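Local atomic coordinates of lipoprotein (Paraburkholderia phytofirmans, PDB entry 5T11), a protein that is a periplasmic PelC lipoprotein that assembles as a dodecamer and probably guides export of the Pel polysaccharide across the outer membrane. Residues I26-T32 with G94-R100; I42-L47 with I149-L153. The protein carries 1 engineered substitution. All coordinates share one frame; numbering follows the deposited sequence.

In the fold
The two interactions are layers of one α/β unit. Interaction 1 pairs neighbouring parallel strands, 21-28 and 90-99, near the point where strand 21-28 ends and its chain turns into a loop, while 90-99 stays paired with 109-119; interaction 2 joins helices 35-49 and 141-152, which pack against that sheet. Their centres lie about 16 Å apart, and the W99 indole bridges them: W99 CH2 lies 3.9 Å from I42 CD1, and W99 CZ3 lies 4.2 Å from I149 CD1. Along the chain, strand 21-28 leads through the loop of interaction 1 into helix 35-49. Both contacts also reach neighbouring subunits: E98 is hydrogen-bonded to Y101 of a second subunit, and I42 packs on E97 of a third.

Interaction 1. Residues I26-T32 with G94-R100; sequences IANYTET and GAVEEWR
T32 OG1 donates to W99 O over 2.6 Å, nearly in line with the carbonyl, and so ties the end of the loop 29-32 to the backbone at W99. At chi1 -56° OG1 stands anti to the carbonyl carbon and reaches W99 O, while CG2, opposite the backbone N, lies 4.1 Å from W99 CD1. Behind this bond the loop braces itself: N28 OD1 accepts from both N and OG1 of T30, the hydroxyl lying in the carbonyl plane on a lone pair, while N28 ND2 donates to T32 O. T30 N to N28 OD1 closes an Asx turn, and T30 OG1 in turn accepts from T32 N, an ST turn. T30 CG2 presses on the other backbone, 3.5 Å from E98 N. Upstream, the chains pair as parallel strands of the mixed sheet, with A27 N bonded to G94 O, V96 N to A27 O (2.8 Å) and Y29 N to V96 O (2.9 Å). I26 CG2 meets V96 CG2 at 3.8 Å on the face that also carries N28. On the other face A27 CB lies 4.0 Å from A95 CB; the Y29 ring approaches A95 CB obliquely, CE2 at 3.5 Å. Beyond V96, E97 and E98 both face G112 in a classic beta bulge.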
loop_
_atom_site.group_PDB
_atom_site.type_symbol
_atom_site.label_atom_id
_atom_site.label_comp_id
_atom_site.label_asym_id
_atom_site.label_seq_id
_atom_site.Cartn_x
_atom_site.Cartn_y
_atom_site.Cartn_z
ATOM N N ILE B 26 -36.097 -11.998 1.074
ATOM C CA ILE B 26 -35.554 -11.545 2.342
ATOM C C ILE B 26 -34.495 -10.491 2.046
ATOM O O ILE B 26 -33.508 -10.769 1.358
ATOM C CB ILE B 26 -34.983 -12.721 3.138
ATOM C CG1 ILE B 26 -36.149 -13.675 3.487
ATOM C CG2 ILE B 26 -34.192 -12.204 4.346
ATOM C CD1 ILE B 26 -35.774 -14.896 4.304
ATOM N N ALA B 27 -34.718 -9.272 2.536
ATOM C CA ALA B 27 -33.861 -8.140 2.215
ATOM C C ALA B 27 -32.485 -8.309 2.855
ATOM O O ALA B 27 -32.329 -8.931 3.912
ATOM C CB ALA B 27 -34.509 -6.832 2.680
ATOM N N ASN B 28 -31.468 -7.774 2.195
ATOM C CA ASN B 28 -30.100 -7.899 2.685
ATOM C C ASN B 28 -29.626 -6.514 3.092
ATOM O O ASN B 28 -29.352 -5.662 2.231
ATOM C CB ASN B 28 -29.180 -8.532 1.634
ATOM C CG ASN B 28 -27.757 -8.780 2.176
ATOM O OD1 ASN B 28 -27.485 -8.580 3.368
ATOM N ND2 ASN B 28 -26.856 -9.218 1.303
ATOM N N TYR B 29 -29.546 -6.279 4.400
ATOM C CA TYR B 29 -29.054 -5.006 4.907
ATOM C C TYR B 29 -27.608 -5.086 5.370
ATOM O O TYR B 29 -27.126 -4.173 6.040
ATOM C CB TYR B 29 -29.959 -4.500 6.030
ATOM C CG TYR B 29 -31.373 -4.228 5.554
ATOM C CD1 TYR B 29 -31.616 -3.759 4.264
ATOM C CD2 TYR B 29 -32.473 -4.462 6.383
ATOM C CE1 TYR B 29 -32.916 -3.518 3.821
ATOM C CE2 TYR B 29 -33.770 -4.222 5.941
ATOM C CZ TYR B 29 -33.976 -3.757 4.663
ATOM O OH TYR B 29 -35.249 -3.515 4.228
ATOM N N THR B 30 -26.911 -6.157 5.030
ATOM C CA THR B 30 -25.511 -6.308 5.372
ATOM C C THR B 30 -24.665 -6.083 4.134
ATOM O O THR B 30 -25.158 -5.965 3.010
ATOM C CB THR B 30 -25.230 -7.706 5.924
ATOM O OG1 THR B 30 -25.075 -8.618 4.819
ATOM C CG2 THR B 30 -26.402 -8.174 6.805
ATOM N N GLU B 31 -23.364 -6.085 4.354
ATOM C CA GLU B 31 -22.386 -6.014 3.288
ATOM C C GLU B 31 -21.868 -7.393 2.908
ATOM O O GLU B 31 -20.879 -7.491 2.191
ATOM C CB GLU B 31 -21.250 -5.084 3.712
ATOM C CG GLU B 31 -21.748 -3.649 3.849
ATOM C CD GLU B 31 -20.719 -2.730 4.480
ATOM O OE1 GLU B 31 -20.407 -2.914 5.678
ATOM O OE2 GLU B 31 -20.226 -1.823 3.777
ATOM N N THR B 32 -22.518 -8.465 3.367
ATOM C CA THR B 32 -22.192 -9.803 2.890
ATOM C C THR B 32 -23.065 -10.120 1.684
ATOM O O THR B 32 -24.293 -10.230 1.835
ATOM C CB THR B 32 -22.399 -10.832 3.987
ATOM O OG1 THR B 32 -21.617 -10.452 5.126
ATOM C CG2 THR B 32 -21.945 -12.212 3.511
ATOM N N GLY B 94 -38.899 -11.053 5.239
ATOM C CA GLY B 94 -38.100 -10.555 6.345
ATOM C C GLY B 94 -36.880 -9.807 5.834
ATOM O O GLY B 94 -36.855 -9.342 4.695
ATOM N N ALA B 95 -35.878 -9.706 6.709
ATOM C CA ALA B 95 -34.653 -8.983 6.394
ATOM C C ALA B 95 -33.499 -9.504 7.241
ATOM O O ALA B 95 -33.688 -9.962 8.378
ATOM C CB ALA B 95 -34.815 -7.476 6.620
ATOM N N VAL B 96 -32.298 -9.405 6.678
ATOM C CA VAL B 96 -31.065 -9.725 7.384
ATOM C C VAL B 96 -30.406 -8.410 7.804
ATOM O O VAL B 96 -30.035 -7.588 6.955
ATOM C CB VAL B 96 -30.135 -10.581 6.512
ATOM C CG1 VAL B 96 -28.851 -10.910 7.252
ATOM C CG2 VAL B 96 -30.874 -11.881 6.076
ATOM N N GLU B 97 -30.299 -8.194 9.118
ATOM C CA GLU B 97 -29.665 -7.001 9.673
ATOM C C GLU B 97 -28.176 -7.182 9.916
ATOM O O GLU B 97 -27.442 -6.186 9.987
ATOM C CB GLU B 97 -30.339 -6.598 11.001
ATOM C CG GLU B 97 -31.778 -6.075 10.843
ATOM C CD GLU B 97 -32.807 -7.192 10.726
ATOM O OE1 GLU B 97 -32.589 -8.268 11.336
ATOM O OE2 GLU B 97 -33.826 -7.005 10.015
ATOM N N GLU B 98 -27.710 -8.421 10.045
ATOM C CA GLU B 98 -26.298 -8.674 10.295
ATOM C C GLU B 98 -26.001 -10.118 9.933
ATOM O O GLU B 98 -26.807 -11.016 10.206
ATOM C CB GLU B 98 -25.934 -8.395 11.760
ATOM C CG GLU B 98 -24.492 -8.693 12.106
ATOM C CD GLU B 98 -24.013 -7.949 13.366
ATOM O OE1 GLU B 98 -24.744 -7.958 14.391
ATOM O OE2 GLU B 98 -22.894 -7.360 13.325
ATOM N N TRP B 99 -24.843 -10.333 9.328
ATOM C CA TRP B 99 -24.462 -11.638 8.809
ATOM C C TRP B 99 -22.992 -11.581 8.419
ATOM O O TRP B 99 -22.667 -11.442 7.234
ATOM C CB TRP B 99 -25.339 -11.988 7.608
ATOM C CG TRP B 99 -25.292 -13.412 7.068
ATOM C CD1 TRP B 99 -24.265 -14.006 6.382
ATOM C CD2 TRP B 99 -26.368 -14.375 7.088
ATOM N NE1 TRP B 99 -24.622 -15.284 6.004
ATOM C CE2 TRP B 99 -25.902 -15.539 6.431
ATOM C CE3 TRP B 99 -27.664 -14.374 7.628
ATOM C CZ2 TRP B 99 -26.696 -16.691 6.284
ATOM C CZ3 TRP B 99 -28.451 -15.517 7.480
ATOM C CH2 TRP B 99 -27.958 -16.658 6.804
ATOM N N ARG B 100 -22.095 -11.637 9.399
ATOM C CA ARG B 100 -20.673 -11.435 9.121
ATOM C C ARG B 100 -19.868 -12.095 10.226
ATOM O O ARG B 100 -20.407 -12.468 11.273
ATOM C CB ARG B 100 -20.331 -9.941 9.038
ATOM C CG ARG B 100 -20.582 -9.196 10.373
ATOM C CD ARG B 100 -20.061 -7.757 10.360
ATOM N NE ARG B 100 -18.605 -7.714 10.164
ATOM C CZ ARG B 100 -17.870 -6.612 10.270
ATOM N NH1 ARG B 100 -18.442 -5.443 10.567
ATOM N NH2 ARG B 100 -16.562 -6.677 10.084
#

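Interaction 2. Residues I42-L47 with I149-L153; sequences IAANTL and IAKVL
I42 and I149 meet through aliphatic branches, their side chains crossing at about a right angle with I42 CG2 against I149 CD1 at 4.0 Å; the flat group beside them is the W99 indole, which packs against the CD1 ends of both. I149 CG2 also reaches the A43 backbone, at 4.0 Å from A43 CA. T46 OG1 donates to I42 O over 2.8 Å from 44° above the carbonyl plane, and the same oxygen takes the helical bond from T46 N. The hydroxyl thus spends its proton within its own helix. Held this way, with CG2 anti to the backbone N (chi1 -59°), T46 turns its methyl across to the other helix, where CG2 rests 3.6 Å from A150 CA, and its OG1 lies 4.0 Å from I149 CG2. The small A43 lets L153 come close, CB to CD1 3.8 Å, and L47 CD2 adds a looser touch on L153 CD1 at 4.3 Å. Toward the sheet, A43, L47 and L153 pack on L92 of strand 90-99, and A43 and L153 on F115 of strand 109-119. Two helices packed side by side through aliphatic groups on one face of a mixed sheet form a two-layer α/β sandwich, consistent with the LpoB family assignment.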
loop_
_atom_site.group_PDB
_atom_site.type_symbol
_atom_site.label_atom_id
_atom_site.label_comp_id
_atom_site.label_asym_id
_atom_site.label_seq_id
_atom_site.Cartn_x
_atom_site.Cartn_y
_atom_site.Cartn_z
ATOM N N ILE B 42 -32.081 -21.306 3.866
ATOM C CA ILE B 42 -32.120 -21.911 5.193
ATOM C C ILE B 42 -33.543 -21.877 5.734
ATOM O O ILE B 42 -34.036 -22.871 6.285
ATOM C CB ILE B 42 -31.126 -21.209 6.143
ATOM C CG1 ILE B 42 -29.691 -21.444 5.688
ATOM C CG2 ILE B 42 -31.304 -21.729 7.586
ATOM C CD1 ILE B 42 -28.668 -20.412 6.271
ATOM N N ALA B 43 -34.246 -20.754 5.537
ATOM C CA ALA B 43 -35.590 -20.626 6.098
ATOM C C ALA B 43 -36.550 -21.604 5.440
ATOM O O ALA B 43 -37.375 -22.228 6.125
ATOM C CB ALA B 43 -36.111 -19.194 5.952
ATOM N N ALA B 44 -36.452 -21.758 4.112
ATOM C CA ALA B 44 -37.312 -22.706 3.410
ATOM C C ALA B 44 -37.123 -24.119 3.951
ATOM O O ALA B 44 -38.105 -24.822 4.236
ATOM C CB ALA B 44 -37.042 -22.665 1.904
ATOM N N ASN B 45 -35.864 -24.552 4.104
ATOM C CA ASN B 45 -35.617 -25.897 4.618
ATOM C C ASN B 45 -36.090 -26.037 6.065
ATOM O O ASN B 45 -36.603 -27.093 6.451
ATOM C CB ASN B 45 -34.139 -26.262 4.487
ATOM C CG ASN B 45 -33.810 -26.916 3.139
ATOM O OD1 ASN B 45 -34.601 -26.853 2.189
ATOM N ND2 ASN B 45 -32.643 -27.558 3.057
ATOM N N THR B 46 -35.955 -24.977 6.865
ATOM C CA THR B 46 -36.394 -25.033 8.257
ATOM C C THR B 46 -37.904 -25.239 8.350
ATOM O O THR B 46 -38.380 -26.141 9.052
ATOM C CB THR B 46 -35.973 -23.750 8.990
ATOM O OG1 THR B 46 -34.545 -23.601 8.937
ATOM C CG2 THR B 46 -36.420 -23.785 10.455
ATOM N N LEU B 47 -38.674 -24.419 7.625
ATOM C CA LEU B 47 -40.121 -24.609 7.551
ATOM C C LEU B 47 -40.478 -26.026 7.125
ATOM O O LEU B 47 -41.452 -26.606 7.625
ATOM C CB LEU B 47 -40.742 -23.611 6.575
ATOM C CG LEU B 47 -40.763 -22.129 6.944
ATOM C CD1 LEU B 47 -41.402 -21.339 5.797
ATOM C CD2 LEU B 47 -41.502 -21.891 8.263
ATOM N N ILE B 149 -32.030 -19.358 12.833
ATOM C CA ILE B 149 -33.255 -19.335 12.049
ATOM C C ILE B 149 -34.167 -20.486 12.454
ATOM O O ILE B 149 -35.392 -20.320 12.551
ATOM C CB ILE B 149 -32.909 -19.356 10.553
ATOM C CG1 ILE B 149 -32.349 -17.992 10.155
ATOM C CG2 ILE B 149 -34.151 -19.713 9.711
ATOM C CD1 ILE B 149 -31.467 -18.007 8.933
ATOM N N ALA B 150 -33.586 -21.658 12.741
ATOM C CA ALA B 150 -34.382 -22.774 13.254
ATOM C C ALA B 150 -35.103 -22.380 14.537
ATOM O O ALA B 150 -36.298 -22.657 14.703
ATOM C CB ALA B 150 -33.502 -24.004 13.485
ATOM N N LYS B 151 -34.392 -21.711 15.451
ATOM C CA LYS B 151 -35.019 -21.255 16.693
ATOM C C LYS B 151 -36.112 -20.225 16.403
ATOM O O LYS B 151 -37.250 -20.351 16.879
ATOM C CB LYS B 151 -33.937 -20.678 17.625
ATOM C CG LYS B 151 -34.402 -20.240 19.007
ATOM C CD LYS B 151 -34.858 -21.436 19.840
ATOM C CE LYS B 151 -35.215 -21.051 21.276
ATOM N NZ LYS B 151 -35.961 -22.152 21.944
ATOM N N VAL B 152 -35.786 -19.213 15.587
ATOM C CA VAL B 152 -36.708 -18.110 15.319
ATOM C C VAL B 152 -37.997 -18.616 14.670
ATOM O O VAL B 152 -39.096 -18.145 14.991
ATOM C CB VAL B 152 -36.017 -17.048 14.441
ATOM C CG1 VAL B 152 -37.042 -16.073 13.875
ATOM C CG2 VAL B 152 -34.934 -16.301 15.236
ATOM N N LEU B 153 -37.885 -19.558 13.739
ATOM C CA LEU B 153 -39.039 -20.064 13.000
ATOM C C LEU B 153 -39.707 -21.258 13.673
ATOM O O LEU B 153 -40.657 -21.825 13.112
ATOM C CB LEU B 153 -38.629 -20.442 11.570
ATOM C CG LEU B 153 -38.087 -19.306 10.686
ATOM C CD1 LEU B 153 -37.820 -19.804 9.258
ATOM C CD2 LEU B 153 -39.035 -18.099 10.671
#